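PDB 5DKV: ABC transporter substrate binding protein (Ribose) from Agrobacterium vitis, which binds alpha-D-tagatopyranose in this crystal and probably serves as the sugar-capturing component of an ABC import system. Local coordinates for residues N200-N205 with G226-S231; S209-V214 with N237-A242; G243-I248 with S265-F270; F253-S258 with A271-P276. All blocks are in the same frame, centred on the assembly; numbering follows the deposited sequence.

Interaction 1 of 4, residues N200-N205 with G226-S231. With T6T (alpha-D-tagatopyranose), chain E.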
loop_
_atom_site.group_PDB
_atom_site.type_symbol
_atom_site.label_atom_id
_atom_site.label_comp_id
_atom_site.label_asym_id
_atom_site.label_seq_id
_atom_site.Cartn_x
_atom_site.Cartn_y
_atom_site.Cartn_z
ATOM N N ASN A 200 -0.206 12.135 9.145
ATOM C CA ASN A 200 -1.010 13.078 8.358
ATOM C C ASN A 200 -2.447 12.627 8.089
ATOM O O ASN A 200 -3.199 13.334 7.421
ATOM C CB ASN A 200 -0.338 13.353 7.017
ATOM C CG ASN A 200 -0.018 12.059 6.231
ATOM O OD1 ASN A 200 -0.883 11.229 6.012
ATOM N ND2 ASN A 200 1.239 11.896 5.832
ATOM N N ASP A 201 -2.827 11.472 8.620
ATOM C CA ASP A 201 -4.171 10.921 8.423
ATOM C C ASP A 201 -4.555 10.738 6.936
ATOM O O ASP A 201 -5.728 10.864 6.546
ATOM C CB ASP A 201 -5.204 11.815 9.123
ATOM C CG ASP A 201 -6.478 11.070 9.467
ATOM O OD1 ASP A 201 -7.553 11.706 9.475
ATOM O OD2 ASP A 201 -6.411 9.850 9.733
ATOM N N ASN A 202 -3.542 10.436 6.132
ATOM C CA ASN A 202 -3.635 10.197 4.694
ATOM C C ASN A 202 -3.870 11.450 3.853
ATOM O O ASN A 202 -4.263 11.355 2.699
ATOM C CB ASN A 202 -4.708 9.160 4.377
ATOM C CG ASN A 202 -4.249 8.134 3.345
ATOM O OD1 ASN A 202 -3.055 7.894 3.164
ATOM N ND2 ASN A 202 -5.205 7.515 2.673
ATOM N N ASP A 203 -3.558 12.615 4.412
ATOM C CA ASP A 203 -3.815 13.885 3.738
ATOM C C ASP A 203 -2.500 14.514 3.312
ATOM O O ASP A 203 -1.666 14.885 4.158
ATOM C CB ASP A 203 -4.590 14.822 4.670
ATOM C CG ASP A 203 -5.112 16.052 3.954
ATOM O OD1 ASP A 203 -4.327 16.984 3.739
ATOM O OD2 ASP A 203 -6.314 16.087 3.625
ATOM N N ALA A 204 -2.300 14.626 2.007
ATOM C CA ALA A 204 -1.045 15.151 1.491
ATOM C C ALA A 204 -0.784 16.588 1.953
ATOM O O ALA A 204 0.351 16.938 2.276
ATOM C CB ALA A 204 -1.021 15.061 -0.023
ATOM N N ASN A 205 -1.823 17.428 1.985
ATOM C CA ASN A 205 -1.656 18.809 2.415
ATOM C C ASN A 205 -1.207 18.880 3.862
ATOM O O ASN A 205 -0.398 19.723 4.217
ATOM C CB ASN A 205 -2.953 19.595 2.207
ATOM C CG ASN A 205 -3.315 19.714 0.745
ATOM O OD1 ASN A 205 -2.449 19.585 -0.127
ATOM N ND2 ASN A 205 -4.592 19.958 0.462
ATOM N N GLY A 226 8.331 9.315 2.991
ATOM C CA GLY A 226 6.877 9.262 3.003
ATOM C C GLY A 226 6.425 7.828 2.826
ATOM O O GLY A 226 6.686 7.201 1.784
ATOM N N ALA A 227 5.725 7.305 3.823
ATOM C CA ALA A 227 5.551 5.877 3.915
ATOM C C ALA A 227 4.373 5.355 3.087
ATOM O O ALA A 227 4.176 4.155 3.047
ATOM C CB ALA A 227 5.396 5.464 5.362
ATOM N N ASN A 228 3.635 6.234 2.406
ATOM C CA ASN A 228 2.664 5.809 1.399
ATOM C C ASN A 228 2.496 6.940 0.395
ATOM O O ASN A 228 3.115 8.002 0.520
ATOM C CB ASN A 228 1.304 5.393 2.011
ATOM C CG ASN A 228 0.364 6.570 2.281
ATOM O OD1 ASN A 228 0.812 7.670 2.583
ATOM N ND2 ASN A 228 -0.947 6.309 2.240
ATOM N N LEU A 229 1.694 6.672 -0.626
ATOM C CA LEU A 229 1.509 7.617 -1.725
ATOM C C LEU A 229 1.309 9.052 -1.254
ATOM O O LEU A 229 2.072 9.969 -1.634
ATOM C CB LEU A 229 0.312 7.185 -2.558
ATOM C CG LEU A 229 0.162 7.815 -3.936
ATOM C CD1 LEU A 229 -0.651 6.900 -4.856
ATOM C CD2 LEU A 229 -0.486 9.182 -3.879
ATOM N N PHE A 230 0.313 9.236 -0.397
ATOM C CA PHE A 230 -0.101 10.582 0.012
ATOM C C PHE A 230 0.964 11.233 0.893
ATOM O O PHE A 230 1.228 12.422 0.775
ATOM C CB PHE A 230 -1.472 10.506 0.692
ATOM C CG PHE A 230 -2.525 9.995 -0.232
ATOM C CD1 PHE A 230 -3.004 10.808 -1.238
ATOM C CD2 PHE A 230 -2.994 8.701 -0.148
ATOM C CE1 PHE A 230 -3.950 10.338 -2.132
ATOM C CE2 PHE A 230 -3.932 8.235 -1.060
ATOM C CZ PHE A 230 -4.404 9.053 -2.034
ATOM N N SER A 231 1.624 10.441 1.729
ATOM C CA SER A 231 2.651 10.952 2.624
ATOM C C SER A 231 3.840 11.445 1.807
ATOM O O SER A 231 4.389 12.510 2.050
ATOM C CB SER A 231 3.117 9.863 3.577
ATOM O OG SER A 231 2.059 9.448 4.442
HETATM O O3 T6T E . 0.485 2.571 0.114
HETATM C C3 T6T E . -0.756 2.106 -0.398
HETATM C C4 T6T E . -1.198 0.953 0.395
HETATM O O4 T6T E . -0.208 -0.133 0.264
HETATM C C5 T6T E . -1.379 1.332 1.799
HETATM O O5 T6T E . -1.926 0.250 2.573
HETATM C C6 T6T E . -2.384 2.460 1.957
HETATM O O6 T6T E . -1.969 3.590 1.133
HETATM C C2 T6T E . -1.814 3.217 -0.261
HETATM O O2 T6T E . -3.018 2.723 -0.799
HETATM C C1 T6T E . -1.449 4.503 -0.889
HETATM O O1 T6T E . -1.241 4.379 -2.260
#
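Ala204 and Phe230, whose CA atoms lie 4.9 Å apart, bring together the starts of helices 204-217 and 229-241, with a type I' turn from Asn200 to Asp203 leading into the first. The turn is braced by an Asx turn, in which Asn200 OD1 accepts from Asn202 N in the carbonyl plane. That leaves Asn200 ND2 to reach across, and its N-H points almost straight (177°) at Ser231 OG, 2.9 Å away and in the amide plane. Ser231 OG in turn donates a hydrogen bond to Asn228 OD1. This oxygen also accepts from Ser231 N, the two donors arriving from opposite faces of the amide, so Asn228 is the side-chain N-cap of helix 229-241. In this type I periplasmic binding protein fold, the loop after strand 223-226 brings Asn228 to the sugar pocket, and the loop after strand 192-199 backs it. Held by its oxygen, the Asn228 amide spends both N-H groups on acceptors: Asn228 ND2 bonds Asn202 OD1 at 2.8 Å. Asn228 ND2 also bonds T6T O6 at 3.1 Å. The two asparagine side chains cross at about a right angle, their amide planes only 32° apart. Phe230 CD2 packs 3.4 Å from Asn202 OD1, with ring and amide planes steeply inclined (77°).

Interaction 2 of 4, residues S209-V214 with N237-A242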
loop_
_atom_site.group_PDB
_atom_site.type_symbol
_atom_site.label_atom_id
_atom_site.label_comp_id
_atom_site.label_asym_id
_atom_site.label_seq_id
_atom_site.Cartn_x
_atom_site.Cartn_y
_atom_site.Cartn_z
ATOM N N SER A 209 2.381 20.439 5.315
ATOM C CA SER A 209 2.453 21.418 6.406
ATOM C C SER A 209 3.368 20.896 7.522
ATOM O O SER A 209 4.063 21.668 8.204
ATOM C CB SER A 209 1.055 21.750 6.945
ATOM O OG SER A 209 0.478 20.681 7.663
ATOM N N GLN A 210 3.373 19.581 7.724
ATOM C CA GLN A 210 4.238 18.986 8.743
ATOM C C GLN A 210 5.725 19.065 8.345
ATOM O O GLN A 210 6.588 19.304 9.201
ATOM C CB GLN A 210 3.811 17.549 9.000
ATOM C CG GLN A 210 2.500 17.509 9.728
ATOM C CD GLN A 210 1.905 16.141 9.885
ATOM O OE1 GLN A 210 1.861 15.339 8.956
ATOM N NE2 GLN A 210 1.375 15.886 11.069
ATOM N N LEU A 211 6.015 18.903 7.055
ATOM C CA LEU A 211 7.370 19.102 6.546
ATOM C C LEU A 211 7.805 20.512 6.886
ATOM O O LEU A 211 8.912 20.724 7.385
ATOM C CB LEU A 211 7.440 18.839 5.032
ATOM C CG LEU A 211 8.776 19.023 4.299
ATOM C CD1 LEU A 211 9.098 20.478 4.060
ATOM C CD2 LEU A 211 9.957 18.295 4.976
ATOM N N GLN A 212 6.932 21.482 6.624
ATOM C CA GLN A 212 7.255 22.870 6.907
ATOM C C GLN A 212 7.564 23.086 8.381
ATOM O O GLN A 212 8.505 23.807 8.719
ATOM C CB GLN A 212 6.115 23.784 6.477
ATOM C CG GLN A 212 5.742 23.670 5.010
ATOM C CD GLN A 212 6.699 24.378 4.126
ATOM O OE1 GLN A 212 7.636 25.022 4.602
ATOM N NE2 GLN A 212 6.469 24.288 2.819
ATOM N N ALA A 213 6.787 22.473 9.272
ATOM C CA ALA A 213 7.047 22.607 10.704
ATOM C C ALA A 213 8.398 21.985 11.104
ATOM O O ALA A 213 9.179 22.571 11.854
ATOM C CB ALA A 213 5.935 21.975 11.488
ATOM N N VAL A 214 8.661 20.783 10.617
ATOM C CA VAL A 214 9.889 20.095 10.974
ATOM C C VAL A 214 11.090 20.880 10.448
ATOM O O VAL A 214 12.075 21.080 11.172
ATOM C CB VAL A 214 9.881 18.631 10.444
ATOM C CG1 VAL A 214 11.206 17.928 10.745
ATOM C CG2 VAL A 214 8.731 17.865 11.094
ATOM N N ASN A 237 5.774 17.865 -1.871
ATOM C CA ASN A 237 5.170 19.188 -2.107
ATOM C C ASN A 237 5.591 20.220 -1.071
ATOM O O ASN A 237 5.805 21.380 -1.392
ATOM C CB ASN A 237 3.645 19.097 -2.142
ATOM C CG ASN A 237 3.147 18.429 -3.410
ATOM O OD1 ASN A 237 3.879 18.349 -4.389
ATOM N ND2 ASN A 237 1.918 17.936 -3.396
ATOM N N GLY A 238 5.712 19.794 0.177
ATOM C CA GLY A 238 6.184 20.679 1.224
ATOM C C GLY A 238 7.623 21.130 1.004
ATOM O O GLY A 238 7.943 22.308 1.162
ATOM N N VAL A 239 8.491 20.192 0.638
ATOM C CA VAL A 239 9.878 20.511 0.352
ATOM C C VAL A 239 9.976 21.519 -0.803
ATOM O O VAL A 239 10.732 22.487 -0.729
ATOM C CB VAL A 239 10.683 19.236 0.020
ATOM C CG1 VAL A 239 12.066 19.586 -0.533
ATOM C CG2 VAL A 239 10.806 18.356 1.231
ATOM N N GLN A 240 9.212 21.292 -1.865
ATOM C CA GLN A 240 9.208 22.209 -3.004
ATOM C C GLN A 240 8.735 23.619 -2.567
ATOM O O GLN A 240 9.364 24.625 -2.901
ATOM C CB GLN A 240 8.327 21.644 -4.128
ATOM C CG GLN A 240 8.222 22.503 -5.361
ATOM C CD GLN A 240 9.432 22.399 -6.272
ATOM O OE1 GLN A 240 9.681 21.356 -6.881
ATOM N NE2 GLN A 240 10.175 23.495 -6.392
ATOM N N GLN A 241 7.677 23.678 -1.764
ATOM C CA GLN A 241 7.082 24.962 -1.370
ATOM C C GLN A 241 8.026 25.726 -0.442
ATOM O O GLN A 241 8.032 26.966 -0.414
ATOM C CB GLN A 241 5.732 24.749 -0.693
ATOM C CG GLN A 241 5.055 26.037 -0.187
ATOM C CD GLN A 241 4.613 26.972 -1.296
ATOM O OE1 GLN A 241 3.511 26.841 -1.821
ATOM N NE2 GLN A 241 5.471 27.922 -1.658
ATOM N N ALA A 242 8.832 24.977 0.305
ATOM C CA ALA A 242 9.831 25.560 1.190
ATOM C C ALA A 242 11.069 26.049 0.449
ATOM O O ALA A 242 11.969 26.620 1.061
ATOM C CB ALA A 242 10.242 24.553 2.239
#
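Leu211 sits against Gly238, their CA atoms 5.7 Å apart, where helices 204-217 and 229-241 pack with local axes 8.2 Å apart and a crossing angle of -54°. The helices follow strands 192-199 and 223-226, consecutive in the chain, and lie on the same side of the sheet of the alpha/beta domain, as expected for right-handed beta-alpha-beta crossovers.

The apolar part of the contact is buried. With CG anti to the backbone N (chi1 179°), Leu211 directs its branched end at the neighbouring helix. CD1 rests on the bare backbone of Gly238, 3.5 Å from Gly238 C, and the absence of a side chain there lets the leucine come this close. Leu211 CG and CD2 instead meet one methyl of Val239, with Leu211 CG 3.7 Å from Val239 CG2. Leu211 also touches Tyr164 of strand 161-167, and Val239 touches Leu267.

The polar part lies nearer the surface. Gln212 bends at chi2 (-77°), which turns its amide across the groove to the last turn of the other helix. Its OE1 rests 3.5 Å from Ala242 CB, and its NE2 lies 3.6 Å from Gln241 CB. Although Gln212 NE2 comes within 3.0 Å of Gly238 O, the angle is too poor for a hydrogen bond; that carbonyl instead accepts from Ala242 N within its own segment.

Cohesion between these segments therefore rests on van der Waals contact and apolar burial, with the glutamine amide contributing packing but no directional bond.

Interaction 3 of 4, residues G243-I248 with S265-F270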
loop_
_atom_site.group_PDB
_atom_site.type_symbol
_atom_site.label_atom_id
_atom_site.label_comp_id
_atom_site.label_asym_id
_atom_site.label_seq_id
_atom_site.Cartn_x
_atom_site.Cartn_y
_atom_site.Cartn_z
ATOM N N GLY A 243 11.141 25.783 -0.850
ATOM C CA GLY A 243 12.328 26.115 -1.627
ATOM C C GLY A 243 13.523 25.180 -1.478
ATOM O O GLY A 243 14.648 25.550 -1.832
ATOM N N GLN A 244 13.295 23.971 -0.977
ATOM C CA GLN A 244 14.401 23.089 -0.642
ATOM C C GLN A 244 14.531 21.867 -1.551
ATOM O O GLN A 244 15.174 20.887 -1.177
ATOM C CB GLN A 244 14.273 22.639 0.804
ATOM C CG GLN A 244 14.280 23.805 1.789
ATOM C CD GLN A 244 15.467 24.738 1.604
ATOM O OE1 GLN A 244 16.604 24.297 1.542
ATOM N NE2 GLN A 244 15.194 26.042 1.494
ATOM N N SER A 245 13.970 21.942 -2.747
ATOM C CA SER A 245 14.049 20.818 -3.666
ATOM C C SER A 245 15.498 20.452 -3.918
ATOM O O SER A 245 16.323 21.327 -4.223
ATOM C CB SER A 245 13.352 21.132 -4.977
ATOM O OG SER A 245 13.488 20.031 -5.859
ATOM N N GLY A 246 15.814 19.172 -3.753
ATOM C CA GLY A 246 17.163 18.667 -3.940
ATOM C C GLY A 246 18.077 18.792 -2.726
ATOM O O GLY A 246 19.128 18.158 -2.655
ATOM N N THR A 247 17.697 19.638 -1.784
ATOM C CA THR A 247 18.456 19.820 -0.545
ATOM C C THR A 247 17.939 18.902 0.560
ATOM O O THR A 247 18.709 18.198 1.212
ATOM C CB THR A 247 18.392 21.271 -0.089
ATOM O OG1 THR A 247 18.937 22.092 -1.129
ATOM C CG2 THR A 247 19.187 21.473 1.202
ATOM N N ILE A 248 16.633 18.928 0.782
ATOM C CA ILE A 248 15.998 17.946 1.653
ATOM C C ILE A 248 15.651 16.766 0.767
ATOM O O ILE A 248 14.827 16.902 -0.119
ATOM C CB ILE A 248 14.740 18.482 2.344
ATOM C CG1 ILE A 248 15.058 19.688 3.244
ATOM C CG2 ILE A 248 14.084 17.399 3.173
ATOM C CD1 ILE A 248 13.792 20.427 3.749
ATOM N N SER A 265 13.113 16.512 -11.758
ATOM C CA SER A 265 13.452 17.825 -11.221
ATOM C C SER A 265 14.337 17.748 -9.983
ATOM O O SER A 265 14.820 18.763 -9.494
ATOM C CB SER A 265 12.182 18.581 -10.861
ATOM O OG SER A 265 11.657 18.043 -9.657
ATOM N N GLY A 266 14.508 16.551 -9.443
ATOM C CA GLY A 266 15.355 16.372 -8.278
ATOM C C GLY A 266 14.593 16.484 -6.966
ATOM O O GLY A 266 15.182 16.348 -5.890
ATOM N N LEU A 267 13.280 16.686 -7.051
ATOM C CA LEU A 267 12.475 16.873 -5.849
ATOM C C LEU A 267 12.412 15.599 -5.020
ATOM O O LEU A 267 12.408 15.669 -3.798
ATOM C CB LEU A 267 11.077 17.342 -6.208
ATOM C CG LEU A 267 10.104 17.557 -5.039
ATOM C CD1 LEU A 267 10.652 18.557 -4.016
ATOM C CD2 LEU A 267 8.735 18.029 -5.575
ATOM N N ILE A 268 12.355 14.444 -5.677
ATOM C CA ILE A 268 12.424 13.162 -4.976
ATOM C C ILE A 268 13.573 12.386 -5.583
ATOM O O ILE A 268 13.859 12.543 -6.779
ATOM C CB ILE A 268 11.099 12.354 -5.035
ATOM C CG1 ILE A 268 10.814 11.824 -6.432
ATOM C CG2 ILE A 268 9.932 13.232 -4.579
ATOM C CD1 ILE A 268 9.643 10.838 -6.465
ATOM N N ASP A 269 14.261 11.599 -4.749
ATOM C CA ASP A 269 15.401 10.809 -5.187
ATOM C C ASP A 269 15.012 9.380 -5.578
ATOM O O ASP A 269 15.590 8.826 -6.516
ATOM C CB ASP A 269 16.469 10.762 -4.096
ATOM C CG ASP A 269 17.446 11.928 -4.187
ATOM O OD1 ASP A 269 17.038 13.013 -4.649
ATOM O OD2 ASP A 269 18.623 11.750 -3.811
ATOM N N PHE A 270 14.061 8.783 -4.851
ATOM C CA PHE A 270 13.598 7.435 -5.132
ATOM C C PHE A 270 12.109 7.327 -4.889
ATOM O O PHE A 270 11.592 7.888 -3.927
ATOM C CB PHE A 270 14.314 6.390 -4.258
ATOM C CG PHE A 270 15.798 6.371 -4.430
ATOM C CD1 PHE A 270 16.362 5.661 -5.464
ATOM C CD2 PHE A 270 16.627 7.048 -3.547
ATOM C CE1 PHE A 270 17.702 5.623 -5.645
ATOM C CE2 PHE A 270 17.993 7.036 -3.721
ATOM C CZ PHE A 270 18.543 6.313 -4.763
HETATM O O HOH W 1 15.865 19.717 -7.347
HETATM O O HOH W 2 12.103 20.466 -8.047
HETATM O O HOH W 3 14.169 17.172 -2.674
#
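Ser245 and Leu267 touch where two loops run side by side at the end of the alpha/beta domain remote from the sugar, each delivering the chain from a helix into one of the adjacent parallel strands 249-253 and 270-273. A Schellman motif at Gly243 closes helix 229-241 just before the first loop. Ser245 holds OG anti to its backbone nitrogen (chi1 178°), and the hydroxyl thereby lies alongside the Leu267 backbone, 3.3 Å from Leu267 CA. Leu267 has its CG likewise opposite its own nitrogen; although its CB bond leads away from the other loop, the second torsion (57°) brings CD1 back to 3.9 Å from Ser245 CB. Two waters hydrogen-bond Ser245 OG. Water 1 lies 2.8 Å from Ser245 OG and donates to Ser265 O; water 2 hydrogen-bonds Ser245 OG at 2.6 Å and also bonds Ser265 OG, so two separate water bridges tie one hydroxyl to one residue. Ser265 OG in addition receives a weak bond from Leu267 N. Beyond Gly246, water 3 accepts from Gly246 N at 2.8 Å and lies 2.6 Å from Leu267 O.

Interaction 4 of 4, residues F253-S258 with A271-P276. With T6T (alpha-D-tagatopyranose), chain E.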
loop_
_atom_site.group_PDB
_atom_site.type_symbol
_atom_site.label_atom_id
_atom_site.label_comp_id
_atom_site.label_asym_id
_atom_site.label_seq_id
_atom_site.Cartn_x
_atom_site.Cartn_y
_atom_site.Cartn_z
ATOM N N PHE A 253 7.264 6.348 -0.935
ATOM C CA PHE A 253 6.633 5.074 -1.218
ATOM C C PHE A 253 5.528 5.270 -2.231
ATOM O O PHE A 253 4.886 6.313 -2.249
ATOM C CB PHE A 253 6.055 4.457 0.059
ATOM C CG PHE A 253 6.278 2.967 0.175
ATOM C CD1 PHE A 253 7.488 2.465 0.590
ATOM C CD2 PHE A 253 5.249 2.067 -0.119
ATOM C CE1 PHE A 253 7.703 1.120 0.696
ATOM C CE2 PHE A 253 5.461 0.698 0.002
ATOM C CZ PHE A 253 6.681 0.228 0.411
ATOM N N ASP A 254 5.318 4.249 -3.058
ATOM C CA ASP A 254 4.335 4.229 -4.146
ATOM C C ASP A 254 4.803 5.081 -5.322
ATOM O O ASP A 254 5.830 5.765 -5.243
ATOM C CB ASP A 254 2.932 4.629 -3.656
ATOM C CG ASP A 254 2.359 3.603 -2.684
ATOM O OD1 ASP A 254 1.988 3.978 -1.538
ATOM O OD2 ASP A 254 2.305 2.404 -3.077
ATOM N N ALA A 255 4.103 4.954 -6.442
ATOM C CA ALA A 255 4.574 5.548 -7.702
ATOM C C ALA A 255 3.424 6.125 -8.526
ATOM O O ALA A 255 3.108 5.634 -9.618
ATOM C CB ALA A 255 5.340 4.521 -8.498
ATOM N N PRO A 256 2.801 7.193 -8.024
ATOM C CA PRO A 256 1.825 7.877 -8.871
ATOM C C PRO A 256 2.519 8.546 -10.057
ATOM O O PRO A 256 3.742 8.707 -10.049
ATOM C CB PRO A 256 1.205 8.913 -7.937
ATOM C CG PRO A 256 2.223 9.159 -6.907
ATOM C CD PRO A 256 2.987 7.872 -6.729
ATOM N N GLY A 257 1.740 8.953 -11.044
ATOM C CA GLY A 257 2.277 9.555 -12.250
ATOM C C GLY A 257 3.215 10.717 -12.004
ATOM O O GLY A 257 4.139 10.942 -12.783
ATOM N N SER A 258 2.965 11.462 -10.931
ATOM C CA SER A 258 3.783 12.617 -10.584
ATOM C C SER A 258 5.261 12.271 -10.334
ATOM O O SER A 258 6.102 13.169 -10.342
ATOM C CB SER A 258 3.215 13.300 -9.344
ATOM O OG SER A 258 3.009 12.347 -8.321
ATOM N N ALA A 271 11.445 6.585 -5.755
ATOM C CA ALA A 271 10.080 6.150 -5.515
ATOM C C ALA A 271 10.093 4.643 -5.397
ATOM O O ALA A 271 10.629 3.952 -6.257
ATOM C CB ALA A 271 9.154 6.609 -6.634
ATOM N N ILE A 272 9.529 4.134 -4.308
ATOM C CA ILE A 272 9.437 2.694 -4.089
ATOM C C ILE A 272 8.059 2.190 -4.565
ATOM O O ILE A 272 7.074 2.277 -3.848
ATOM C CB ILE A 272 9.662 2.310 -2.600
ATOM C CG1 ILE A 272 10.892 3.008 -1.991
ATOM C CG2 ILE A 272 9.768 0.786 -2.479
ATOM C CD1 ILE A 272 12.146 2.839 -2.775
ATOM N N ALA A 273 7.994 1.722 -5.812
ATOM C CA ALA A 273 6.753 1.210 -6.412
ATOM C C ALA A 273 6.414 -0.159 -5.835
ATOM O O ALA A 273 7.223 -1.067 -5.852
ATOM C CB ALA A 273 6.875 1.128 -7.955
ATOM N N GLN A 274 5.213 -0.318 -5.300
ATOM C CA GLN A 274 4.681 -1.638 -5.104
ATOM C C GLN A 274 4.245 -2.163 -6.459
ATOM O O GLN A 274 4.393 -1.482 -7.473
ATOM C CB GLN A 274 3.509 -1.605 -4.131
ATOM C CG GLN A 274 3.860 -1.012 -2.757
ATOM C CD GLN A 274 2.708 -1.121 -1.799
ATOM O OE1 GLN A 274 2.499 -2.170 -1.229
ATOM N NE2 GLN A 274 1.951 -0.036 -1.626
ATOM N N HIS A 275 3.681 -3.363 -6.440
ATOM C CA HIS A 275 3.120 -4.026 -7.630
ATOM C C HIS A 275 1.631 -4.278 -7.431
ATOM O O HIS A 275 1.209 -5.414 -7.311
ATOM C CB HIS A 275 3.842 -5.336 -7.884
ATOM C CG HIS A 275 5.269 -5.170 -8.317
ATOM N ND1 HIS A 275 6.056 -6.241 -8.683
ATOM C CD2 HIS A 275 6.057 -4.074 -8.429
ATOM C CE1 HIS A 275 7.262 -5.817 -9.006
ATOM N NE2 HIS A 275 7.293 -4.505 -8.861
ATOM N N PRO A 276 0.830 -3.212 -7.359
ATOM C CA PRO A 276 -0.602 -3.435 -7.085
ATOM C C PRO A 276 -1.312 -4.307 -8.109
ATOM O O PRO A 276 -2.231 -5.034 -7.729
ATOM C CB PRO A 276 -1.193 -2.021 -7.100
ATOM C CG PRO A 276 -0.133 -1.143 -7.685
ATOM C CD PRO A 276 1.180 -1.791 -7.342
HETATM O O3 T6T E . 0.485 2.571 0.114
HETATM C C3 T6T E . -0.756 2.106 -0.398
HETATM C C4 T6T E . -1.198 0.953 0.395
HETATM O O4 T6T E . -0.208 -0.133 0.264
HETATM C C5 T6T E . -1.379 1.332 1.799
HETATM O O5 T6T E . -1.926 0.250 2.573
HETATM C C6 T6T E . -2.384 2.460 1.957
HETATM O O6 T6T E . -1.969 3.590 1.133
HETATM C C2 T6T E . -1.814 3.217 -0.261
HETATM O O2 T6T E . -3.018 2.723 -0.799
HETATM C C1 T6T E . -1.449 4.503 -0.889
HETATM O O1 T6T E . -1.241 4.379 -2.260
#
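Asp254 and Gln274 meet through their polar ends beside the sugar. The two side chains cross at a slant, carboxylate and amide planes 40° apart, and Gln274 NE2 donates to the syn lone pair of Asp254 OD2 at 2.9 Å in a nearly straight bond (172°). The second N-H of the same amide is aimed at sugar O4, also at 2.9 Å, so one NE2 serves carboxylate and ligand together. The glutamine, extended beyond CG, carries its amide this far, and Ser140 OG holds the other end at OE1. Asp254 splits its oxygens: OD1 accepts a hydrogen bond from sugar O3 at 2.6 Å, while OD2 has Tyr322 OH as a further partner.

Phe253 stands crosswise to Gln274, ring and amide planes 57° apart. Its CE2 packs 3.6 Å from Gln274 CG, and Gln274 NE2 lies at the ring edge. Over one ring face, offset toward the rim, sits Ile272 O, and Ile272 CG2 touches Phe253 CE1 at 3.8 Å. The same carbonyl accepts from Asp254 N, the donor well above its plane.

Elsewhere in the contact, Ala255 CB and Ala273 CB press together at 3.8 Å. Asp254 O, buried against Ala271 CB, has no polar partner in the model.

Phe253 and Ile272 form a parallel beta bridge, and Asp254 and Gln274 follow close behind it. Polar residues near the C-terminal ends of adjacent parallel strands, bonded to each other and to sugar hydroxyls, are characteristic of the interdomain cleft of type I periplasmic sugar-binding proteins.

In the fold
Two of the four contacts line the tagatopyranose pocket. Interactions 1 and 4, with centres about 13 Å apart, both reach the sugar from neighbouring strands of the sheet. They join directly through Gly226 O and Phe253 N, 2.9 Å apart in a probable hydrogen bond, and through a weak bond from Leu229 N to Asp254 OD1. Interaction 2 continues interaction 1 along the same two helices, away from the ligand, and runs into interaction 3 through Val239 O and Gln244 N, 3.0 Å apart. Interaction 3, about 17 Å from interaction 4 between centres, lies at the N-terminal ends of strands 249-253 and 270-273, whereas interaction 4 lies toward their C-terminal ends.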